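Local atomic coordinates of M152 protein (Murid herpesvirus 1, PDB entry 4G59), a protein that adopts an MHC class I-like fold and probably acts as a viral immunoevasin, interfering with recognition of infected cells by host lymphocytes. Residues R29-H37 with I47-E55. Sequence-based numbering, arbitrary orientation.
Sequences REGPEMFRH and IFRIEASGE
His37 and Ile50 sit directly across from each other as an antiparallel hydrogen-bonded pair, where strand 34-40 is joined in a hairpin to strand 48-50. His37 N donates to Ile50 O at 2.9 Å, and Ile50 N to His37 O at 2.7 Å. Their side chains share a face of the sheet and cross at a slant, Ile50 CD1 reaching His37 CD2 at 4.2 Å. The imidazole is fixed at both nitrogens, ND1 bonded to Ser27 and NE2 to Glu78 of helix 68-89, and it stacks on Phe74 of the same helix.

Arg36, Arg49 and Glu51 gather on the other face. Arg36 and Glu51 run side by side, pointing the same way, but OE1 of Glu51 lies against the methylenes of Arg36, 3.8 Å from CG, and the two charged planes are turned 73° apart. Glu51 instead forms a salt bridge with Arg49: OE2 lies at the edge of the guanidinium, in its plane, and takes NH1 on its syn side at 2.9 Å, 28° out of the carboxylate plane. Lys57 makes a second salt bridge to OE2, and Asp46 one to Arg49 NE.

Beyond the strand pairing, the type I turn 51-54 sets Ala52 alongside strand 34-40, its CB turned toward it. Glu30, extended with CG anti to its N (chi1 -175°), brings OE1 to 3.3 Å from that methyl, and the bent Met34 chain lays CE 4.1 Å from it.

An aromatic side chain on the chain of another protein hydrogen-bonds to Glu30 OE2. The chemistry implies a hairpin tied to helix 68-89 through the His37 ring on one side; on the other, Glu51 would partly offset the arginines, directly for Arg49 and only at a distance for Arg36, while the turns 31-34 and 51-54, away from the hairpin connection, meet the other protein.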
loop_
_atom_site.group_PDB
_atom_site.type_symbol
_atom_site.label_atom_id
_atom_site.label_comp_id
_atom_site.label_asym_id
_atom_site.label_seq_id
_atom_site.Cartn_x
_atom_site.Cartn_y
_atom_site.Cartn_z
ATOM N N ARG B 29 -2.634 9.337 -9.587
ATOM C CA ARG B 29 -3.938 9.968 -9.683
ATOM C C ARG B 29 -5.013 8.959 -9.342
ATOM O O ARG B 29 -5.214 7.975 -10.056
ATOM C CB ARG B 29 -4.194 10.540 -11.069
ATOM C CG ARG B 29 -5.493 11.317 -11.119
ATOM C CD ARG B 29 -5.792 11.835 -12.500
ATOM N NE ARG B 29 -6.825 12.860 -12.426
ATOM C CZ ARG B 29 -8.128 12.602 -12.474
ATOM N NH1 ARG B 29 -8.570 11.350 -12.611
ATOM N NH2 ARG B 29 -8.989 13.605 -12.384
ATOM N N GLU B 30 -5.704 9.237 -8.251
ATOM C CA GLU B 30 -6.702 8.346 -7.686
ATOM C C GLU B 30 -8.095 8.749 -8.169
ATOM O O GLU B 30 -8.936 7.900 -8.505
ATOM C CB GLU B 30 -6.621 8.482 -6.172
ATOM C CG GLU B 30 -7.497 7.569 -5.398
ATOM C CD GLU B 30 -7.413 7.866 -3.929
ATOM O OE1 GLU B 30 -7.289 9.063 -3.584
ATOM O OE2 GLU B 30 -7.465 6.910 -3.126
ATOM N N GLY B 31 -8.337 10.057 -8.174
ATOM C CA GLY B 31 -9.575 10.607 -8.683
ATOM C C GLY B 31 -9.426 12.079 -9.023
ATOM O O GLY B 31 -8.313 12.588 -9.082
ATOM N N PRO B 32 -10.556 12.765 -9.258
ATOM C CA PRO B 32 -10.561 14.198 -9.583
ATOM C C PRO B 32 -9.839 15.009 -8.521
ATOM O O PRO B 32 -10.266 14.991 -7.376
ATOM C CB PRO B 32 -12.049 14.544 -9.571
ATOM C CG PRO B 32 -12.732 13.242 -9.983
ATOM C CD PRO B 32 -11.903 12.162 -9.328
ATOM N N GLU B 33 -8.763 15.692 -8.896
ATOM C CA GLU B 33 -7.954 16.456 -7.944
ATOM C C GLU B 33 -7.547 15.654 -6.702
ATOM O O GLU B 33 -7.428 16.206 -5.598
ATOM C CB GLU B 33 -8.658 17.756 -7.557
ATOM C CG GLU B 33 -8.855 18.685 -8.739
ATOM C CD GLU B 33 -9.550 19.968 -8.371
ATOM O OE1 GLU B 33 -9.847 20.185 -7.180
ATOM O OE2 GLU B 33 -9.794 20.774 -9.288
ATOM N N MET B 34 -7.332 14.354 -6.902
ATOM C CA MET B 34 -6.908 13.469 -5.824
ATOM C C MET B 34 -5.627 12.741 -6.218
ATOM O O MET B 34 -5.659 11.729 -6.930
ATOM C CB MET B 34 -8.013 12.482 -5.451
ATOM C CG MET B 34 -9.273 13.148 -4.963
ATOM S SD MET B 34 -9.230 13.632 -3.232
ATOM C CE MET B 34 -9.373 12.004 -2.505
ATOM N N PHE B 35 -4.502 13.274 -5.747
ATOM C CA PHE B 35 -3.194 12.724 -6.063
ATOM C C PHE B 35 -2.424 12.360 -4.791
ATOM O O PHE B 35 -2.532 13.032 -3.756
ATOM C CB PHE B 35 -2.358 13.728 -6.887
ATOM C CG PHE B 35 -2.934 14.051 -8.248
ATOM C CD1 PHE B 35 -2.383 13.497 -9.395
ATOM C CD2 PHE B 35 -4.020 14.917 -8.380
ATOM C CE1 PHE B 35 -2.916 13.794 -10.654
ATOM C CE2 PHE B 35 -4.559 15.224 -9.643
ATOM C CZ PHE B 35 -4.012 14.666 -10.770
ATOM N N ARG B 36 -1.655 11.282 -4.861
ATOM C CA ARG B 36 -0.675 11.030 -3.825
ATOM C C ARG B 36 0.675 11.213 -4.500
ATOM O O ARG B 36 0.985 10.519 -5.474
ATOM C CB ARG B 36 -0.815 9.625 -3.243
ATOM C CG ARG B 36 0.090 9.356 -2.012
ATOM C CD ARG B 36 0.310 7.859 -1.792
ATOM N NE ARG B 36 0.987 7.306 -2.958
ATOM C CZ ARG B 36 0.850 6.059 -3.391
ATOM N NH1 ARG B 36 0.056 5.221 -2.732
ATOM N NH2 ARG B 36 1.508 5.650 -4.487
ATOM N N HIS B 37 1.457 12.172 -4.014
ATOM C CA HIS B 37 2.818 12.368 -4.510
ATOM C C HIS B 37 3.835 11.909 -3.450
ATOM O O HIS B 37 3.592 12.021 -2.241
ATOM C CB HIS B 37 3.069 13.846 -4.860
ATOM C CG HIS B 37 2.095 14.426 -5.846
ATOM N ND1 HIS B 37 2.080 14.073 -7.183
ATOM C CD2 HIS B 37 1.136 15.373 -5.696
ATOM C CE1 HIS B 37 1.146 14.770 -7.806
ATOM N NE2 HIS B 37 0.555 15.561 -6.927
ATOM N N ILE B 47 10.632 9.790 1.720
ATOM C CA ILE B 47 11.155 10.923 2.486
ATOM C C ILE B 47 10.152 12.094 2.449
ATOM O O ILE B 47 9.954 12.823 3.444
ATOM C CB ILE B 47 12.523 11.348 1.945
ATOM C CG1 ILE B 47 13.515 10.185 2.081
ATOM C CG2 ILE B 47 13.047 12.574 2.661
ATOM C CD1 ILE B 47 14.802 10.352 1.222
ATOM N N PHE B 48 9.507 12.264 1.296
ATOM C CA PHE B 48 8.450 13.258 1.181
ATOM C C PHE B 48 7.209 12.616 0.595
ATOM O O PHE B 48 7.294 11.835 -0.371
ATOM C CB PHE B 48 8.898 14.418 0.313
ATOM C CG PHE B 48 7.854 15.477 0.148
ATOM C CD1 PHE B 48 7.587 16.373 1.182
ATOM C CD2 PHE B 48 7.137 15.593 -1.041
ATOM C CE1 PHE B 48 6.618 17.368 1.036
ATOM C CE2 PHE B 48 6.172 16.573 -1.188
ATOM C CZ PHE B 48 5.914 17.461 -0.146
ATOM N N ARG B 49 6.055 12.927 1.182
ATOM C CA ARG B 49 4.804 12.385 0.676
ATOM C C ARG B 49 3.639 13.325 0.908
ATOM O O ARG B 49 3.481 13.917 1.994
ATOM C CB ARG B 49 4.488 11.000 1.267
ATOM C CG ARG B 49 3.269 10.330 0.605
ATOM C CD ARG B 49 2.667 9.219 1.461
ATOM N NE ARG B 49 3.506 8.019 1.593
ATOM C CZ ARG B 49 3.225 6.989 2.404
ATOM N NH1 ARG B 49 2.132 7.008 3.179
ATOM N NH2 ARG B 49 4.046 5.937 2.455
ATOM N N ILE B 50 2.820 13.454 -0.126
ATOM C CA ILE B 50 1.560 14.162 -0.019
ATOM C C ILE B 50 0.464 13.148 -0.249
ATOM O O ILE B 50 0.349 12.605 -1.363
ATOM C CB ILE B 50 1.409 15.243 -1.102
ATOM C CG1 ILE B 50 2.675 16.094 -1.200
ATOM C CG2 ILE B 50 0.180 16.097 -0.814
ATOM C CD1 ILE B 50 2.615 17.189 -2.234
ATOM N N GLU B 51 -0.340 12.898 0.784
ATOM C CA GLU B 51 -1.496 12.015 0.649
ATOM C C GLU B 51 -2.581 12.676 -0.194
ATOM O O GLU B 51 -2.628 13.903 -0.303
ATOM C CB GLU B 51 -2.067 11.679 2.021
ATOM C CG GLU B 51 -1.073 11.007 2.961
ATOM C CD GLU B 51 -0.772 9.573 2.587
ATOM O OE1 GLU B 51 -1.229 9.116 1.512
ATOM O OE2 GLU B 51 -0.084 8.899 3.375
ATOM N N ALA B 52 -3.458 11.870 -0.788
ATOM C CA ALA B 52 -4.548 12.415 -1.588
ATOM C C ALA B 52 -5.453 13.279 -0.723
ATOM O O ALA B 52 -6.084 14.200 -1.215
ATOM C CB ALA B 52 -5.329 11.306 -2.256
ATOM N N SER B 53 -5.500 12.986 0.573
ATOM C CA SER B 53 -6.239 13.804 1.530
ATOM C C SER B 53 -5.687 15.228 1.672
ATOM O O SER B 53 -6.294 16.061 2.339
ATOM C CB SER B 53 -6.201 13.137 2.903
ATOM O OG SER B 53 -4.894 13.209 3.443
ATOM N N GLY B 54 -4.540 15.516 1.054
ATOM C CA GLY B 54 -3.868 16.790 1.271
ATOM C C GLY B 54 -2.835 16.765 2.390
ATOM O O GLY B 54 -2.023 17.690 2.495
ATOM N N GLU B 55 -2.855 15.725 3.233
ATOM C CA GLU B 55 -1.883 15.619 4.336
ATOM C C GLU B 55 -0.449 15.548 3.825
ATOM O O GLU B 55 -0.151 14.832 2.851
ATOM C CB GLU B 55 -2.147 14.404 5.221
ATOM C CG GLU B 55 -1.230 14.356 6.425
ATOM C CD GLU B 55 -1.506 13.193 7.354
ATOM O OE1 GLU B 55 -2.254 12.261 6.991
ATOM O OE2 GLU B 55 -0.964 13.205 8.470
#